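Local coordinates for protein FimX (Pseudomonas aeruginosa PAO1, PDB 3HV8) that binds C2E in the pocket of its EAL domain, a barrel-like fold of mixed alpha and beta structure, at residues Phe33-Gln38 / Tyr51-Arg56; Gly78-Ile83 / His110-Ser115. All blocks are in the same frame, centred on the assembly; numbering follows the deposited sequence.

Interaction 1. Residues Phe33-Gln38 / Tyr51-Arg56. With C2E (9,9'-[(2R,3R,3aS,5S,7aR,9R,10R,10aS,12S,14aR)-3,5,10,12-tetrahydroxy-5,12-dioxidooctahydro-2H,7H-difuro[3,2-d:3',2'-j][1,3,7,9,2,8]tetraoxadiphosphacyclododecine-2,9-diyl]bis(2-amino-1,9-dihydro-6H-purin-6-one)), chain B.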
loop_
_atom_site.group_PDB
_atom_site.type_symbol
_atom_site.label_atom_id
_atom_site.label_comp_id
_atom_site.label_asym_id
_atom_site.label_seq_id
_atom_site.Cartn_x
_atom_site.Cartn_y
_atom_site.Cartn_z
ATOM N N PHE A 33 13.542 12.101 5.454
ATOM C CA PHE A 33 12.544 11.470 4.587
ATOM C C PHE A 33 11.270 12.289 4.685
ATOM O O PHE A 33 11.062 13.052 5.646
ATOM C CB PHE A 33 12.223 10.036 5.027
ATOM C CG PHE A 33 13.354 9.064 4.851
ATOM C CD1 PHE A 33 13.547 8.414 3.638
ATOM C CD2 PHE A 33 14.219 8.778 5.903
ATOM C CE1 PHE A 33 14.568 7.510 3.478
ATOM C CE2 PHE A 33 15.248 7.871 5.743
ATOM C CZ PHE A 33 15.422 7.226 4.517
ATOM N N ARG A 34 10.386 12.120 3.714
ATOM C CA ARG A 34 9.097 12.778 3.762
ATOM C C ARG A 34 8.023 11.771 3.359
ATOM O O ARG A 34 8.211 11.008 2.407
ATOM C CB ARG A 34 9.085 13.963 2.813
ATOM C CG ARG A 34 7.731 14.638 2.668
ATOM C CD ARG A 34 7.845 15.906 1.835
ATOM N NE ARG A 34 8.751 16.864 2.462
ATOM C CZ ARG A 34 9.456 17.776 1.800
ATOM N NH1 ARG A 34 10.254 18.600 2.468
ATOM N NH2 ARG A 34 9.368 17.863 0.479
ATOM N N LEU A 35 6.904 11.764 4.076
ATOM C CA LEU A 35 5.742 10.981 3.662
ATOM C C LEU A 35 4.800 11.819 2.806
ATOM O O LEU A 35 4.466 12.966 3.152
ATOM C CB LEU A 35 4.987 10.453 4.877
ATOM C CG LEU A 35 5.792 9.558 5.812
ATOM C CD1 LEU A 35 4.947 9.041 6.957
ATOM C CD2 LEU A 35 6.420 8.400 5.036
ATOM N N LEU A 36 4.360 11.241 1.689
ATOM C CA LEU A 36 3.271 11.794 0.905
ATOM C C LEU A 36 2.055 10.873 1.046
ATOM O O LEU A 36 2.187 9.699 1.419
ATOM C CB LEU A 36 3.665 11.905 -0.567
ATOM C CG LEU A 36 4.987 12.616 -0.863
ATOM C CD1 LEU A 36 5.222 12.615 -2.380
ATOM C CD2 LEU A 36 4.971 14.044 -0.296
ATOM N N PHE A 37 0.882 11.410 0.716
ATOM C CA PHE A 37 -0.395 10.749 0.933
ATOM C C PHE A 37 -1.219 10.852 -0.321
ATOM O O PHE A 37 -1.376 11.938 -0.871
ATOM C CB PHE A 37 -1.108 11.418 2.107
ATOM C CG PHE A 37 -0.289 11.421 3.365
ATOM C CD1 PHE A 37 -0.309 10.333 4.219
ATOM C CD2 PHE A 37 0.527 12.497 3.671
ATOM C CE1 PHE A 37 0.473 10.311 5.362
ATOM C CE2 PHE A 37 1.309 12.487 4.814
ATOM C CZ PHE A 37 1.275 11.393 5.661
ATOM N N GLN A 38 -1.725 9.724 -0.803
ATOM C CA GLN A 38 -2.582 9.736 -1.981
ATOM C C GLN A 38 -3.921 9.109 -1.646
ATOM O O GLN A 38 -3.987 7.935 -1.281
ATOM C CB GLN A 38 -1.924 9.017 -3.164
ATOM C CG GLN A 38 -2.785 9.099 -4.425
ATOM C CD GLN A 38 -2.137 8.497 -5.643
ATOM O OE1 GLN A 38 -1.226 7.669 -5.549
ATOM N NE2 GLN A 38 -2.602 8.917 -6.818
ATOM N N TYR A 51 -6.000 6.945 2.848
ATOM C CA TYR A 51 -4.858 7.406 2.056
ATOM C C TYR A 51 -3.779 6.345 1.998
ATOM O O TYR A 51 -3.542 5.625 2.987
ATOM C CB TYR A 51 -4.197 8.625 2.693
ATOM C CG TYR A 51 -5.002 9.901 2.721
ATOM C CD1 TYR A 51 -4.838 10.871 1.735
ATOM C CD2 TYR A 51 -5.883 10.157 3.754
ATOM C CE1 TYR A 51 -5.548 12.057 1.773
ATOM C CE2 TYR A 51 -6.591 11.344 3.809
ATOM C CZ TYR A 51 -6.419 12.285 2.808
ATOM O OH TYR A 51 -7.125 13.473 2.864
ATOM N N GLU A 52 -3.108 6.258 0.860
ATOM C CA GLU A 52 -1.870 5.499 0.752
ATOM C C GLU A 52 -0.695 6.383 1.105
ATOM O O GLU A 52 -0.611 7.536 0.664
ATOM C CB GLU A 52 -1.695 4.962 -0.670
ATOM C CG GLU A 52 -0.443 4.126 -0.841
ATOM C CD GLU A 52 -0.260 3.642 -2.259
ATOM O OE1 GLU A 52 -0.929 4.170 -3.182
ATOM O OE2 GLU A 52 0.537 2.700 -2.456
ATOM N N VAL A 53 0.205 5.840 1.912
ATOM C CA VAL A 53 1.455 6.496 2.273
ATOM C C VAL A 53 2.553 6.132 1.256
ATOM O O VAL A 53 2.747 4.959 0.923
ATOM C CB VAL A 53 1.895 6.064 3.681
ATOM C CG1 VAL A 53 3.240 6.669 4.043
ATOM C CG2 VAL A 53 0.819 6.458 4.718
ATOM N N LEU A 54 3.239 7.147 0.744
ATOM C CA LEU A 54 4.333 6.961 -0.208
ATOM C C LEU A 54 5.564 7.697 0.281
ATOM O O LEU A 54 5.476 8.845 0.740
ATOM C CB LEU A 54 3.936 7.458 -1.597
ATOM C CG LEU A 54 2.754 6.714 -2.228
ATOM C CD1 LEU A 54 2.165 7.487 -3.396
ATOM C CD2 LEU A 54 3.139 5.305 -2.655
ATOM N N LEU A 55 6.711 7.043 0.188
ATOM C CA LEU A 55 7.949 7.553 0.788
ATOM C C LEU A 55 8.834 8.331 -0.184
ATOM O O LEU A 55 9.017 7.920 -1.319
ATOM C CB LEU A 55 8.768 6.379 1.315
ATOM C CG LEU A 55 10.087 6.765 1.985
ATOM C CD1 LEU A 55 9.826 7.589 3.238
ATOM C CD2 LEU A 55 10.871 5.517 2.319
ATOM N N ARG A 56 9.388 9.451 0.264
ATOM C CA ARG A 56 10.421 10.131 -0.506
ATOM C C ARG A 56 11.631 10.338 0.389
ATOM O O ARG A 56 11.494 10.679 1.561
ATOM C CB ARG A 56 9.938 11.493 -1.007
ATOM C CG ARG A 56 8.696 11.448 -1.876
ATOM C CD ARG A 56 9.005 10.764 -3.207
ATOM N NE ARG A 56 7.851 10.724 -4.102
ATOM C CZ ARG A 56 7.052 9.669 -4.253
ATOM N NH1 ARG A 56 7.272 8.565 -3.539
ATOM N NH2 ARG A 56 6.025 9.729 -5.098
HETATM P P1 C2E B . 3.508 1.234 -6.162
HETATM O O2P C2E B . 2.357 0.138 -6.001
HETATM O O1P C2E B . 3.905 1.213 -7.584
HETATM O "O5'" C2E B . 3.031 2.736 -5.923
HETATM C "C5'" C2E B . 2.360 3.401 -7.011
HETATM C "C4'" C2E B . 3.290 4.294 -7.860
HETATM O "O4'" C2E B . 2.493 4.963 -8.868
HETATM C "C3'" C2E B . 3.770 5.395 -6.924
HETATM O "O3'" C2E B . 5.127 5.733 -7.248
HETATM C "C2'" C2E B . 2.782 6.561 -7.165
HETATM O "O2'" C2E B . 3.347 7.840 -6.943
HETATM C "C1'" C2E B . 2.467 6.366 -8.648
HETATM N N9 C2E B . 1.173 6.880 -9.072
HETATM C C8 C2E B . 0.102 7.203 -8.274
HETATM N N7 C2E B . -0.945 7.460 -9.025
HETATM C C5 C2E B . -0.582 7.333 -10.335
HETATM C C6 C2E B . -1.272 7.494 -11.558
HETATM O O6 C2E B . -2.472 7.767 -11.618
HETATM N N1 C2E B . -0.563 7.302 -12.679
HETATM C C2 C2E B . 0.756 6.971 -12.652
HETATM N N2 C2E B . 1.412 6.786 -13.842
HETATM N N3 C2E B . 1.410 6.818 -11.524
HETATM C C4 C2E B . 0.768 6.983 -10.367
HETATM P P11 C2E B . 6.150 5.899 -6.016
HETATM O O21 C2E B . 7.539 6.341 -6.609
HETATM O O11 C2E B . 5.592 6.789 -4.978
HETATM O O5A C2E B . 6.239 4.449 -5.380
HETATM C C5A C2E B . 6.758 3.374 -6.173
HETATM C C4A C2E B . 6.916 2.111 -5.328
HETATM O O4A C2E B . 7.839 2.370 -4.260
HETATM C C3A C2E B . 5.635 1.642 -4.635
HETATM O O3A C2E B . 4.848 0.787 -5.454
HETATM C C2A C2E B . 6.221 0.790 -3.507
HETATM O O2A C2E B . 6.679 -0.473 -4.021
HETATM C C1A C2E B . 7.480 1.585 -3.141
HETATM N N91 C2E B . 7.169 2.470 -2.026
HETATM C C81 C2E B . 6.694 3.750 -2.058
HETATM N N71 C2E B . 6.560 4.174 -0.832
HETATM C C51 C2E B . 7.007 3.220 0.039
HETATM C C61 C2E B . 7.147 3.113 1.438
HETATM O O61 C2E B . 6.736 3.972 2.228
HETATM N N11 C2E B . 7.673 1.946 1.893
HETATM C C21 C2E B . 8.058 0.925 1.067
HETATM N N21 C2E B . 8.538 -0.232 1.611
HETATM N N31 C2E B . 7.910 0.998 -0.230
HETATM C C41 C2E B . 7.412 2.129 -0.742
HETATM O O HOH W 1 -0.128 5.199 -5.549
#
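The backbone N-H of Leu55, in the middle of a beta strand, is spent on the ligand. It points away from strand 33-38 and meets N71 of C2E at 3.0 Å, nearly straight at 164°. This is possible because Leu55 and Leu35 form a non-hydrogen-bonded antiparallel pair. The hydrogen-bonded pairs Arg34-Arg56, Leu36-Leu54 and Gln38-Glu52 hold the two strands together, with two backbone bonds each.

The pairs sort the side chains onto two faces. Leu35, Phe37, Val53 and Leu55 lie on one. There Leu35 CD2 rests 3.8 Å from Val53 CG1, and helix 80-96 covers this layer. The other face carries Leu36, Gln38, Glu52, Leu54 and Arg56.

Arg56 is bent at chi2 (-68°), so its chain crosses Leu36 at about a right angle. Leu36 CD1 sits over one face of the guanidinium. NH1 and NH2 both donate to C2E O11, at 2.8 and 3.0 Å, and NH1 also donates to Leu55 O from above the carbonyl plane. The group is thus gripped along its edge and its rotation is fixed.

Gln38 is extended, with CG anti to the backbone N (-177°). Its NE2 donates to C2E N7 at 3.1 Å and also to Gln253 O. A water lies 2.7 Å from both Gln38 OE1 and Glu52 OE1. Glu52 OE1 also has a salt bridge to Lys193 and a hydrogen bond from Gln248.

The arrangement is the antiparallel hairpin that opens the EAL barrel, a TIM-barrel variant. C2E lies along the edge of strand 51-56 at Leu55 and is held by the side chains of Gln38 and Arg56.

Interaction 2. Residues Gly78-Ile83 / His110-Ser115. With C2E (9,9'-[(2R,3R,3aS,5S,7aR,9R,10R,10aS,12S,14aR)-3,5,10,12-tetrahydroxy-5,12-dioxidooctahydro-2H,7H-difuro[3,2-d:3',2'-j][1,3,7,9,2,8]tetraoxadiphosphacyclododecine-2,9-diyl]bis(2-amino-1,9-dihydro-6H-purin-6-one)), chain B.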
loop_
_atom_site.group_PDB
_atom_site.type_symbol
_atom_site.label_atom_id
_atom_site.label_comp_id
_atom_site.label_asym_id
_atom_site.label_seq_id
_atom_site.Cartn_x
_atom_site.Cartn_y
_atom_site.Cartn_z
ATOM N N GLY A 78 21.055 -3.828 3.969
ATOM C CA GLY A 78 20.522 -4.181 5.271
ATOM C C GLY A 78 19.775 -3.061 5.981
ATOM O O GLY A 78 19.660 -3.076 7.205
ATOM N N LEU A 79 19.261 -2.107 5.213
ATOM C CA LEU A 79 18.563 -0.941 5.762
ATOM C C LEU A 79 17.048 -0.958 5.532
ATOM O O LEU A 79 16.356 -0.031 5.959
ATOM C CB LEU A 79 19.133 0.343 5.157
ATOM C CG LEU A 79 20.622 0.604 5.437
ATOM C CD1 LEU A 79 21.074 1.898 4.748
ATOM C CD2 LEU A 79 20.915 0.638 6.943
ATOM N N ALA A 80 16.529 -1.988 4.856
ATOM C CA ALA A 80 15.122 -1.952 4.444
ATOM C C ALA A 80 14.157 -2.033 5.626
ATOM O O ALA A 80 13.123 -1.357 5.636
ATOM C CB ALA A 80 14.815 -3.057 3.406
ATOM N N GLU A 81 14.492 -2.843 6.626
ATOM C CA GLU A 81 13.648 -2.940 7.804
ATOM C C GLU A 81 13.598 -1.616 8.547
ATOM O O GLU A 81 12.534 -1.162 8.962
ATOM C CB GLU A 81 14.137 -4.046 8.737
ATOM C CG GLU A 81 14.165 -5.447 8.109
ATOM C CD GLU A 81 15.514 -5.809 7.496
ATOM O OE1 GLU A 81 16.281 -4.898 7.116
ATOM O OE2 GLU A 81 15.806 -7.021 7.396
ATOM N N LYS A 82 14.757 -0.975 8.698
ATOM C CA LYS A 82 14.813 0.328 9.364
ATOM C C LYS A 82 14.000 1.392 8.632
ATOM O O LYS A 82 13.334 2.209 9.256
ATOM C CB LYS A 82 16.263 0.803 9.521
ATOM C CG LYS A 82 16.946 0.269 10.760
ATOM C CD LYS A 82 18.238 1.022 11.037
ATOM C CE LYS A 82 19.443 0.131 10.823
ATOM N NZ LYS A 82 19.460 -0.958 11.837
ATOM N N ILE A 83 14.056 1.409 7.304
ATOM C CA ILE A 83 13.230 2.338 6.548
ATOM C C ILE A 83 11.744 2.074 6.789
ATOM O O ILE A 83 10.969 3.004 7.041
ATOM C CB ILE A 83 13.557 2.272 5.033
ATOM C CG1 ILE A 83 14.932 2.898 4.773
ATOM C CG2 ILE A 83 12.461 2.938 4.216
ATOM C CD1 ILE A 83 15.414 2.758 3.332
ATOM N N HIS A 110 3.160 0.520 2.856
ATOM C CA HIS A 110 3.938 -0.520 2.201
ATOM C C HIS A 110 4.890 -1.230 3.154
ATOM O O HIS A 110 5.443 -0.611 4.081
ATOM C CB HIS A 110 4.784 0.093 1.087
ATOM C CG HIS A 110 4.002 0.539 -0.106
ATOM N ND1 HIS A 110 3.499 -0.347 -1.038
ATOM C CD2 HIS A 110 3.655 1.773 -0.534
ATOM C CE1 HIS A 110 2.878 0.330 -1.987
ATOM N NE2 HIS A 110 2.953 1.618 -1.703
ATOM N N LEU A 111 5.087 -2.525 2.914
ATOM C CA LEU A 111 6.152 -3.288 3.560
ATOM C C LEU A 111 7.101 -3.844 2.506
ATOM O O LEU A 111 6.659 -4.432 1.502
ATOM C CB LEU A 111 5.576 -4.446 4.373
ATOM C CG LEU A 111 4.750 -4.033 5.582
ATOM C CD1 LEU A 111 4.208 -5.298 6.259
ATOM C CD2 LEU A 111 5.548 -3.165 6.576
ATOM N N SER A 112 8.400 -3.697 2.726
ATOM C CA SER A 112 9.380 -4.358 1.864
ATOM C C SER A 112 9.460 -5.853 2.179
ATOM O O SER A 112 8.997 -6.308 3.229
ATOM C CB SER A 112 10.772 -3.739 2.055
ATOM O OG SER A 112 11.285 -4.082 3.328
ATOM N N SER A 113 10.071 -6.616 1.274
ATOM C CA SER A 113 10.238 -8.043 1.519
ATOM C C SER A 113 11.086 -8.304 2.761
ATOM O O SER A 113 10.916 -9.321 3.429
ATOM C CB SER A 113 10.848 -8.732 0.299
ATOM O OG SER A 113 12.180 -8.276 0.086
ATOM N N ALA A 114 12.007 -7.400 3.069
ATOM C CA ALA A 114 12.818 -7.575 4.271
ATOM C C ALA A 114 11.937 -7.576 5.515
ATOM O O ALA A 114 12.120 -8.399 6.409
ATOM C CB ALA A 114 13.890 -6.498 4.351
ATOM N N SER A 115 10.950 -6.688 5.565
ATOM C CA SER A 115 10.048 -6.665 6.710
ATOM C C SER A 115 9.181 -7.924 6.785
ATOM O O SER A 115 8.850 -8.385 7.875
ATOM C CB SER A 115 9.197 -5.395 6.728
ATOM O OG SER A 115 10.002 -4.270 7.048
HETATM P P1 C2E B . 3.508 1.234 -6.162
HETATM O O2P C2E B . 2.357 0.138 -6.001
HETATM O O1P C2E B . 3.905 1.213 -7.584
HETATM O "O5'" C2E B . 3.031 2.736 -5.923
HETATM C "C5'" C2E B . 2.360 3.401 -7.011
HETATM C "C4'" C2E B . 3.290 4.294 -7.860
HETATM O "O4'" C2E B . 2.493 4.963 -8.868
HETATM C "C3'" C2E B . 3.770 5.395 -6.924
HETATM O "O3'" C2E B . 5.127 5.733 -7.248
HETATM C "C2'" C2E B . 2.782 6.561 -7.165
HETATM O "O2'" C2E B . 3.347 7.840 -6.943
HETATM C "C1'" C2E B . 2.467 6.366 -8.648
HETATM N N9 C2E B . 1.173 6.880 -9.072
HETATM C C8 C2E B . 0.102 7.203 -8.274
HETATM N N7 C2E B . -0.945 7.460 -9.025
HETATM C C5 C2E B . -0.582 7.333 -10.335
HETATM C C6 C2E B . -1.272 7.494 -11.558
HETATM O O6 C2E B . -2.472 7.767 -11.618
HETATM N N1 C2E B . -0.563 7.302 -12.679
HETATM C C2 C2E B . 0.756 6.971 -12.652
HETATM N N2 C2E B . 1.412 6.786 -13.842
HETATM N N3 C2E B . 1.410 6.818 -11.524
HETATM C C4 C2E B . 0.768 6.983 -10.367
HETATM P P11 C2E B . 6.150 5.899 -6.016
HETATM O O21 C2E B . 7.539 6.341 -6.609
HETATM O O11 C2E B . 5.592 6.789 -4.978
HETATM O O5A C2E B . 6.239 4.449 -5.380
HETATM C C5A C2E B . 6.758 3.374 -6.173
HETATM C C4A C2E B . 6.916 2.111 -5.328
HETATM O O4A C2E B . 7.839 2.370 -4.260
HETATM C C3A C2E B . 5.635 1.642 -4.635
HETATM O O3A C2E B . 4.848 0.787 -5.454
HETATM C C2A C2E B . 6.221 0.790 -3.507
HETATM O O2A C2E B . 6.679 -0.473 -4.021
HETATM C C1A C2E B . 7.480 1.585 -3.141
HETATM N N91 C2E B . 7.169 2.470 -2.026
HETATM C C81 C2E B . 6.694 3.750 -2.058
HETATM N N71 C2E B . 6.560 4.174 -0.832
HETATM C C51 C2E B . 7.007 3.220 0.039
HETATM C C61 C2E B . 7.147 3.113 1.438
HETATM O O61 C2E B . 6.736 3.972 2.228
HETATM N N11 C2E B . 7.673 1.946 1.893
HETATM C C21 C2E B . 8.058 0.925 1.067
HETATM N N21 C2E B . 8.538 -0.232 1.611
HETATM N N31 C2E B . 7.910 0.998 -0.230
HETATM C C41 C2E B . 7.412 2.129 -0.742
HETATM O O HOH W 2 14.447 -9.341 7.463
#
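Glu81 leaves the first turn of helix 80-96 and folds back over the start of helix 113-116. Its CB lies to one side and makes no close contact with residues 110-115. CG is anti to the carbonyl carbon (chi1 -60°) and comes 3.9 Å from the methyl of Ala114, CB. The chain then bends at chi2 (93°). This lays the carboxylate against the same methyl, with Glu81 CD 3.6 Å from Ala114 CB. OE1 stays a little farther from that methyl than OE2. OE2 also accepts from a water at 2.7 Å, and this water donates to Ala114 O as well. The water thus joins the acid to the helix backbone; no direct hydrogen bond links the two segments.

Next to Glu81, Ala80 CB touches Ala114 CB at 3.7 Å and is just as near to Ser112 OG. Small side chains let the two helix starts come close. Gly78, with positive phi (78°), ends the preceding helix 71-76 in a Schellman motif just before this turn.

Ser112 is the N-cap of helix 113-116. Its OG takes a weak capping bond from Ser115 N at 3.5 Å. The hydroxyls of Ser112 and Ser115 both hydrogen-bond Asp84 OD2, while OD1 of Asp84 bonds C2E. The two serines are thus second-shell to C2E, and their grip on OD2 is consistent with fixing the rotation of the Asp84 carboxylate.

His110, at the end of strand 105-110, turns one ring face to C2E, with C2A 3.7 Å above its centre. Its CB packs 3.4 Å from C2E C21.

The arrangement joins the start of helix 80-96 to a strand-to-helix turn with a serine N-cap, whose residues His110 to Ser112 form part of the C2E pocket of the EAL domain.

From the N terminus, strand 33-42 runs into strand 49-58. Interaction 1 closes this short hairpin loop. The chain continues through helix 71-76 to helix 80-96, then returns by strand 105-110. Interaction 2 closes a longer loop, from the start of helix 80-96 through strand 105-110 to the start of helix 113-116. The two loops follow one another; they neither nest nor cross. Strands 49-58 and 105-110 are parallel neighbours, so helix 80-96 makes the beta-alpha-beta crossover between them. The interactions meet where Leu55 CD2 packs 3.6 Å from Ile83 CG2, and through a weak Glu52-His110 hydrogen bond. C2E touches both and spans hairpin and crossover.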